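Long-range contacts in aspartokinase (Synechocystis, PDB 3L76), which binds lysine and threonine in its ACT domains and probably phosphorylates the beta-carboxyl group of aspartate with ATP, a step towards both of these amino acids: residues A[73-78]-A[94-99]; A[267-272]-A[318-323]; A[448-453]-A[520-525]. One frame throughout, in Å; residues are numbered along the deposited sequence.

Contact 1: A[73-78]-A[94-99]; sequences GEQVSI and SLTGAQ
Helix 73-78 runs nearly antiparallel to strand 94-96, at 159° with 9.2 Å between the two short axes, bringing Ile78 nearest Ser94 and Gln75 nearest Thr96. Ile78 carries the packing. Its CG1 sits between the backbone N and the carbonyl carbon (chi1 74°), and the extended second torsion sends CD1 on to the strand, 3.7 Å from Ser94 CB and 3.5 Å from Leu95 O. A branched aliphatic chain suits this place, since it also reaches Val132 and Ala134 of the adjoining strand 130-138. With an alanine here, the loss of CG1, CG2 and CD1 would probably open a gap between the helix and both strands. Ser94 has a small polar side chain whose OG lies 3.0 Å from Ile78 O and is hydrogen-bonded to Ser82 and to Glu65 of the second subunit. Gln75 lays its CG 4.1 Å from Thr96 OG1, which bonds to Ala134 O; the Gln75 side-chain amide is hydrogen-bonded to Ser71 and to Gln75 of the second subunit. The apolar Ile78 side chain thus packs among buried polar groups that find partners in other elements and across the subunit interface, where this part of the amino acid kinase domain lies.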
# COMPACT_ATOMS: atom_id res chain seq x y z
N GLY A 73 2.21 -4.89 0.87
CA GLY A 73 3.36 -5.73 0.56
C GLY A 73 3.10 -6.65 -0.61
O GLY A 73 3.99 -6.96 -1.40
N GLU A 74 1.84 -7.08 -0.71
CA GLU A 74 1.39 -7.94 -1.79
C GLU A 74 1.31 -7.15 -3.08
O GLU A 74 1.66 -7.64 -4.16
CB GLU A 74 0.01 -8.50 -1.45
CG GLU A 74 -0.14 -8.91 0.00
CD GLU A 74 -0.68 -10.31 0.14
OE1 GLU A 74 -1.77 -10.59 -0.41
OE2 GLU A 74 -0.01 -11.14 0.80
N GLN A 75 0.86 -5.90 -2.98
CA GLN A 75 0.79 -5.05 -4.16
C GLN A 75 2.16 -4.79 -4.77
O GLN A 75 2.28 -4.82 -5.99
CB GLN A 75 0.10 -3.73 -3.86
CG GLN A 75 -1.38 -3.83 -3.73
CD GLN A 75 -1.96 -2.56 -3.15
OE1 GLN A 75 -1.98 -1.52 -3.82
NE2 GLN A 75 -2.43 -2.63 -1.90
N VAL A 76 3.18 -4.53 -3.95
CA VAL A 76 4.48 -4.20 -4.54
C VAL A 76 5.04 -5.43 -5.25
O VAL A 76 5.64 -5.33 -6.31
CB VAL A 76 5.55 -3.55 -3.57
CG1 VAL A 76 4.91 -2.94 -2.33
CG2 VAL A 76 6.68 -4.52 -3.22
N SER A 77 4.78 -6.59 -4.67
CA SER A 77 5.28 -7.85 -5.21
C SER A 77 4.73 -8.21 -6.60
O SER A 77 5.49 -8.61 -7.48
CB SER A 77 5.00 -8.99 -4.21
OG SER A 77 5.62 -8.73 -2.96
N ILE A 78 3.43 -8.08 -6.81
CA ILE A 78 2.86 -8.36 -8.13
C ILE A 78 3.29 -7.32 -9.18
O ILE A 78 3.41 -7.64 -10.36
CB ILE A 78 1.32 -8.51 -8.09
CG1 ILE A 78 0.64 -7.15 -7.91
CG2 ILE A 78 0.90 -9.51 -6.99
CD1 ILE A 78 -0.88 -7.22 -8.06
N SER A 94 -0.91 -7.10 -13.77
CA SER A 94 -1.26 -7.15 -12.36
C SER A 94 -2.70 -6.74 -12.11
O SER A 94 -3.09 -5.62 -12.42
CB SER A 94 -0.33 -6.25 -11.54
OG SER A 94 1.02 -6.59 -11.78
N LEU A 95 -3.49 -7.66 -11.55
CA LEU A 95 -4.86 -7.36 -11.13
C LEU A 95 -4.96 -7.23 -9.60
O LEU A 95 -4.19 -7.84 -8.86
CB LEU A 95 -5.83 -8.43 -11.64
CG LEU A 95 -6.08 -8.45 -13.14
CD1 LEU A 95 -7.22 -9.41 -13.46
CD2 LEU A 95 -6.39 -7.05 -13.65
N THR A 96 -5.92 -6.42 -9.15
CA THR A 96 -6.02 -6.04 -7.75
C THR A 96 -7.49 -5.86 -7.35
O THR A 96 -8.35 -5.62 -8.21
CB THR A 96 -5.26 -4.71 -7.49
OG1 THR A 96 -4.23 -4.91 -6.52
CG2 THR A 96 -6.21 -3.62 -7.01
N GLY A 97 -7.77 -6.00 -6.06
CA GLY A 97 -9.09 -5.70 -5.51
C GLY A 97 -10.27 -6.19 -6.33
O GLY A 97 -10.33 -7.35 -6.72
N ALA A 98 -11.20 -5.29 -6.61
CA ALA A 98 -12.48 -5.66 -7.24
C ALA A 98 -12.35 -6.29 -8.62
O ALA A 98 -13.33 -6.81 -9.17
CB ALA A 98 -13.41 -4.46 -7.29
N GLN A 99 -11.15 -6.25 -9.20
CA GLN A 99 -10.92 -6.87 -10.49
C GLN A 99 -10.77 -8.38 -10.36
O GLN A 99 -10.94 -9.12 -11.34
CB GLN A 99 -9.67 -6.27 -11.15
CG GLN A 99 -9.79 -4.78 -11.47
CD GLN A 99 -8.46 -4.17 -11.90
OE1 GLN A 99 -7.42 -4.37 -11.25
NE2 GLN A 99 -8.49 -3.41 -12.99

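Contact 2: A[267-272]-A[318-323]; sequences DADQAK and VVKDLL
Ala271, Asp269 and Lys320 bury more surface here than any other residue. Ala271 forms an antiparallel hydrogen-bonded pair with Val318, though both of its backbone bonds are weak, and its methyl meets Leu323 CB at 3.8 Å. A side chain no larger than a methyl lets Leu323 approach this closely. Asp269 reaches across to 319-320, just after strand 311-318: with CG anti to the backbone N (chi1 -171°), its OD1 takes the N-H of Lys320 at 2.9 Å on the syn side, 32° out of the carboxylate plane. Its OD2 rests 3.3 Å from Val319 CG2, so one carboxylate both grips a backbone amide and lies against a valine. The Lys320 side chain runs back to 268-270. It bends at the last torsion, and NZ donates to Gln270 O at 3.0 Å; the carbonyl of Lys353 also accepts from it. A long chain ending in an ammonium suits the place: CB and CG pass Asp269 OD1, and NZ reaches the carbonyls. In this ACT domain the contact falls where strand 311-318 ends and helix 323-333 begins; Leu323 packs on Val351 and Lys353 of strand 348-361, which pairs with strand 271-279 through a backbone bond between Lys272 and Glu352.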
# COMPACT_ATOMS: atom_id res chain seq x y z
N ASP A 267 -22.57 -41.39 12.77
CA ASP A 267 -22.39 -42.82 12.47
C ASP A 267 -23.10 -43.68 13.50
O ASP A 267 -22.69 -43.76 14.66
CB ASP A 267 -20.90 -43.17 12.43
CG ASP A 267 -20.65 -44.62 12.10
OD1 ASP A 267 -21.61 -45.40 11.94
OD2 ASP A 267 -19.46 -44.98 12.00
N ALA A 268 -24.16 -44.33 13.07
CA ALA A 268 -24.98 -45.11 13.99
C ALA A 268 -24.50 -46.56 14.13
O ALA A 268 -24.88 -47.27 15.06
CB ALA A 268 -26.45 -45.06 13.58
N ASP A 269 -23.65 -46.98 13.20
CA ASP A 269 -23.16 -48.35 13.19
C ASP A 269 -21.95 -48.43 14.13
O ASP A 269 -20.80 -48.54 13.69
CB ASP A 269 -22.80 -48.77 11.77
CG ASP A 269 -22.48 -50.24 11.66
OD1 ASP A 269 -22.75 -50.99 12.61
OD2 ASP A 269 -21.94 -50.62 10.60
N GLN A 270 -22.24 -48.36 15.42
CA GLN A 270 -21.21 -48.29 16.46
C GLN A 270 -21.66 -49.10 17.68
O GLN A 270 -22.84 -49.15 18.01
CB GLN A 270 -20.97 -46.82 16.89
CG GLN A 270 -20.34 -45.94 15.82
CD GLN A 270 -18.82 -45.89 15.89
OE1 GLN A 270 -18.23 -45.97 16.97
NE2 GLN A 270 -18.18 -45.73 14.73
N ALA A 271 -20.70 -49.75 18.33
CA ALA A 271 -20.93 -50.46 19.59
C ALA A 271 -19.65 -50.45 20.42
O ALA A 271 -18.55 -50.63 19.88
CB ALA A 271 -21.41 -51.89 19.34
N LYS A 272 -19.79 -50.24 21.72
CA LYS A 272 -18.64 -50.11 22.60
C LYS A 272 -18.26 -51.41 23.32
O LYS A 272 -19.12 -52.13 23.88
CB LYS A 272 -18.88 -48.99 23.63
CG LYS A 272 -17.70 -48.74 24.57
CD LYS A 272 -18.11 -47.95 25.80
CE LYS A 272 -18.97 -48.77 26.73
NZ LYS A 272 -19.28 -48.07 28.02
N VAL A 318 -16.71 -50.58 17.50
CA VAL A 318 -16.68 -51.59 16.50
C VAL A 318 -18.06 -51.49 15.83
O VAL A 318 -18.99 -50.91 16.39
CB VAL A 318 -16.43 -52.92 17.27
CG1 VAL A 318 -17.56 -53.93 17.15
CG2 VAL A 318 -14.98 -53.42 17.18
N VAL A 319 -18.17 -51.99 14.61
CA VAL A 319 -19.45 -52.06 13.92
C VAL A 319 -20.41 -52.97 14.71
O VAL A 319 -19.98 -53.99 15.25
CB VAL A 319 -19.23 -52.58 12.48
CG1 VAL A 319 -20.46 -53.33 11.97
CG2 VAL A 319 -18.86 -51.40 11.57
N LYS A 320 -21.68 -52.59 14.78
CA LYS A 320 -22.69 -53.31 15.57
C LYS A 320 -22.65 -54.85 15.45
O LYS A 320 -22.76 -55.57 16.46
CB LYS A 320 -24.10 -52.82 15.23
CG LYS A 320 -24.55 -51.56 15.93
CD LYS A 320 -26.03 -51.27 15.68
CE LYS A 320 -26.41 -49.86 16.12
NZ LYS A 320 -25.74 -49.37 17.38
N ASP A 321 -22.49 -55.34 14.23
CA ASP A 321 -22.52 -56.76 13.92
C ASP A 321 -21.28 -57.49 14.42
O ASP A 321 -21.25 -58.73 14.47
CB ASP A 321 -22.64 -56.96 12.41
CG ASP A 321 -24.05 -56.71 11.90
OD1 ASP A 321 -25.00 -56.76 12.71
OD2 ASP A 321 -24.20 -56.47 10.69
N LEU A 322 -20.26 -56.72 14.76
CA LEU A 322 -19.01 -57.27 15.24
C LEU A 322 -18.89 -57.24 16.76
O LEU A 322 -17.95 -57.79 17.33
CB LEU A 322 -17.84 -56.51 14.61
CG LEU A 322 -16.92 -57.39 13.77
CD1 LEU A 322 -17.67 -58.57 13.23
CD2 LEU A 322 -16.37 -56.58 12.65
N LEU A 323 -19.83 -56.57 17.42
CA LEU A 323 -19.78 -56.41 18.88
C LEU A 323 -19.65 -57.75 19.62
O LEU A 323 -18.83 -57.90 20.52
CB LEU A 323 -21.02 -55.71 19.39
CG LEU A 323 -21.05 -55.69 20.92
CD1 LEU A 323 -19.86 -54.89 21.41
CD2 LEU A 323 -22.35 -55.12 21.45

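Contact 3: A[448-453]-A[520-525]; sequences AIRHVP and AIVVNK
Ile449 and Ile521 face each other as an antiparallel non-hydrogen-bonded pair, their CA atoms 4.7 Å apart, on the packed face of the two strands. Ile449 CB stands 4.4 Å from Ile521 CG1, and Ile449 CD1 comes 3.6 Å from Ala520 O. Behind the pair, Ile521 lies on Leu509 of helix 499-512, and Ile449 on Phe495 of strand 490-498 and the loop residue Ile513; branched aliphatic chains suit such apolar surroundings. The backbone bonds between Ala448 and Val522 are close to straight, Ala448 N to Val522 O being 3.0 Å at 173°. At the next pair Arg450 N to Ala520 O is sound (2.8 Å), but the return bond is weak. The ACT fold is a ferredoxin-like beta-alpha-beta-beta-alpha-beta arrangement; here strand 437-453 pairs with both 490-498 and 520-533, and runs on to Val452 and Pro453, which touch a bound threonine. The face with Ala448, Arg450, Ala520 and Val522 is more open: Val522 is exposed, Arg450 and Ala520 partly so. Small methyls still let neighbours meet, Ala448 CB lying 4.2 Å from Val522 CG1. The bent chain of Arg450 (chi2 -81°) leads away to a salt bridge with Asp492 and a hydrogen bond to His307 O.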
# COMPACT_ATOMS: atom_id res chain seq x y z
N ALA A 448 -6.16 -32.77 33.98
CA ALA A 448 -7.32 -33.60 34.16
C ALA A 448 -8.20 -33.04 35.24
O ALA A 448 -7.73 -32.58 36.27
CB ALA A 448 -6.94 -35.03 34.48
N ILE A 449 -9.49 -33.10 34.99
CA ILE A 449 -10.42 -32.74 36.02
C ILE A 449 -11.19 -33.98 36.48
O ILE A 449 -12.02 -34.54 35.76
CB ILE A 449 -11.24 -31.47 35.62
CG1 ILE A 449 -12.69 -31.59 35.99
CG2 ILE A 449 -11.02 -31.08 34.14
CD1 ILE A 449 -12.93 -31.44 37.47
N ARG A 450 -10.85 -34.45 37.68
CA ARG A 450 -11.43 -35.67 38.25
C ARG A 450 -12.89 -35.47 38.66
O ARG A 450 -13.24 -34.45 39.25
CB ARG A 450 -10.63 -36.12 39.49
CG ARG A 450 -9.15 -36.46 39.29
CD ARG A 450 -8.95 -37.85 38.76
NE ARG A 450 -7.54 -38.23 38.75
CZ ARG A 450 -7.09 -39.34 38.18
NH1 ARG A 450 -7.93 -40.15 37.57
NH2 ARG A 450 -5.79 -39.63 38.21
N HIS A 451 -13.73 -36.44 38.33
CA HIS A 451 -15.09 -36.51 38.88
C HIS A 451 -16.06 -35.43 38.41
O HIS A 451 -16.72 -34.80 39.23
CB HIS A 451 -15.05 -36.54 40.41
CG HIS A 451 -14.52 -37.82 40.96
ND1 HIS A 451 -14.64 -39.02 40.29
CD2 HIS A 451 -13.88 -38.10 42.11
CE1 HIS A 451 -14.09 -39.98 41.01
NE2 HIS A 451 -13.62 -39.45 42.12
N VAL A 452 -16.16 -35.25 37.10
CA VAL A 452 -17.14 -34.32 36.56
C VAL A 452 -18.48 -35.03 36.58
O VAL A 452 -18.59 -36.16 36.08
CB VAL A 452 -16.78 -33.89 35.10
CG1 VAL A 452 -17.86 -33.00 34.51
CG2 VAL A 452 -15.44 -33.17 35.07
N PRO A 453 -19.49 -34.40 37.17
CA PRO A 453 -20.85 -34.96 37.18
C PRO A 453 -21.28 -35.34 35.76
O PRO A 453 -21.21 -34.51 34.85
CB PRO A 453 -21.71 -33.80 37.70
CG PRO A 453 -20.78 -32.97 38.53
CD PRO A 453 -19.44 -33.08 37.83
N ALA A 520 -11.51 -32.56 41.34
CA ALA A 520 -10.13 -32.15 41.56
C ALA A 520 -9.47 -31.81 40.25
O ALA A 520 -9.87 -32.31 39.20
CB ALA A 520 -9.37 -33.26 42.26
N ILE A 521 -8.45 -30.95 40.31
CA ILE A 521 -7.70 -30.58 39.12
C ILE A 521 -6.25 -30.96 39.32
O ILE A 521 -5.65 -30.58 40.32
CB ILE A 521 -7.78 -29.07 38.82
CG1 ILE A 521 -9.20 -28.69 38.43
CG2 ILE A 521 -6.83 -28.69 37.68
CD1 ILE A 521 -9.33 -27.25 38.13
N VAL A 522 -5.70 -31.71 38.38
CA VAL A 522 -4.32 -32.12 38.46
C VAL A 522 -3.63 -31.89 37.13
O VAL A 522 -4.10 -32.33 36.08
CB VAL A 522 -4.18 -33.60 38.90
CG1 VAL A 522 -5.24 -34.48 38.25
CG2 VAL A 522 -2.78 -34.12 38.59
N VAL A 523 -2.51 -31.18 37.16
CA VAL A 523 -1.74 -30.94 35.95
C VAL A 523 -0.44 -31.73 35.93
O VAL A 523 0.19 -31.92 36.96
CB VAL A 523 -1.51 -29.44 35.68
CG1 VAL A 523 -2.02 -28.62 36.83
CG2 VAL A 523 -0.06 -29.16 35.39
N ASN A 524 -0.08 -32.21 34.75
CA ASN A 524 1.15 -32.95 34.52
C ASN A 524 1.81 -32.38 33.27
O ASN A 524 1.34 -32.60 32.17
CB ASN A 524 0.87 -34.44 34.36
CG ASN A 524 2.10 -35.24 33.94
OD1 ASN A 524 3.22 -34.75 34.00
ND2 ASN A 524 1.88 -36.47 33.52
N LYS A 525 2.90 -31.64 33.46
CA LYS A 525 3.57 -30.95 32.38
C LYS A 525 4.46 -31.86 31.57
O LYS A 525 4.75 -31.58 30.41
CB LYS A 525 4.40 -29.78 32.91
CG LYS A 525 3.63 -28.51 33.19
CD LYS A 525 4.58 -27.33 33.36
CE LYS A 525 3.84 -26.02 33.25
NZ LYS A 525 4.77 -24.86 33.24

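Contact 1 belongs to the kinase domain and is wholly buried, a helix laid on a strand, with polar groups answered partly by the second subunit. Contacts 2 and 3 lie on the opposite side of the chain's centre, about 53 and 51 Å from contact 1, centre to centre, in the regulatory ACT region; neither is touched by another chain of the assembly, and both are partly buried. They are about 30 Å apart between centres and share the antiparallel pairing of strands, but differ in what closes it. Contact 2 relies on a carboxylate and an ammonium gripping backbone atoms around a turn, whereas contact 3 relies on regular strand bonds and aliphatic packing.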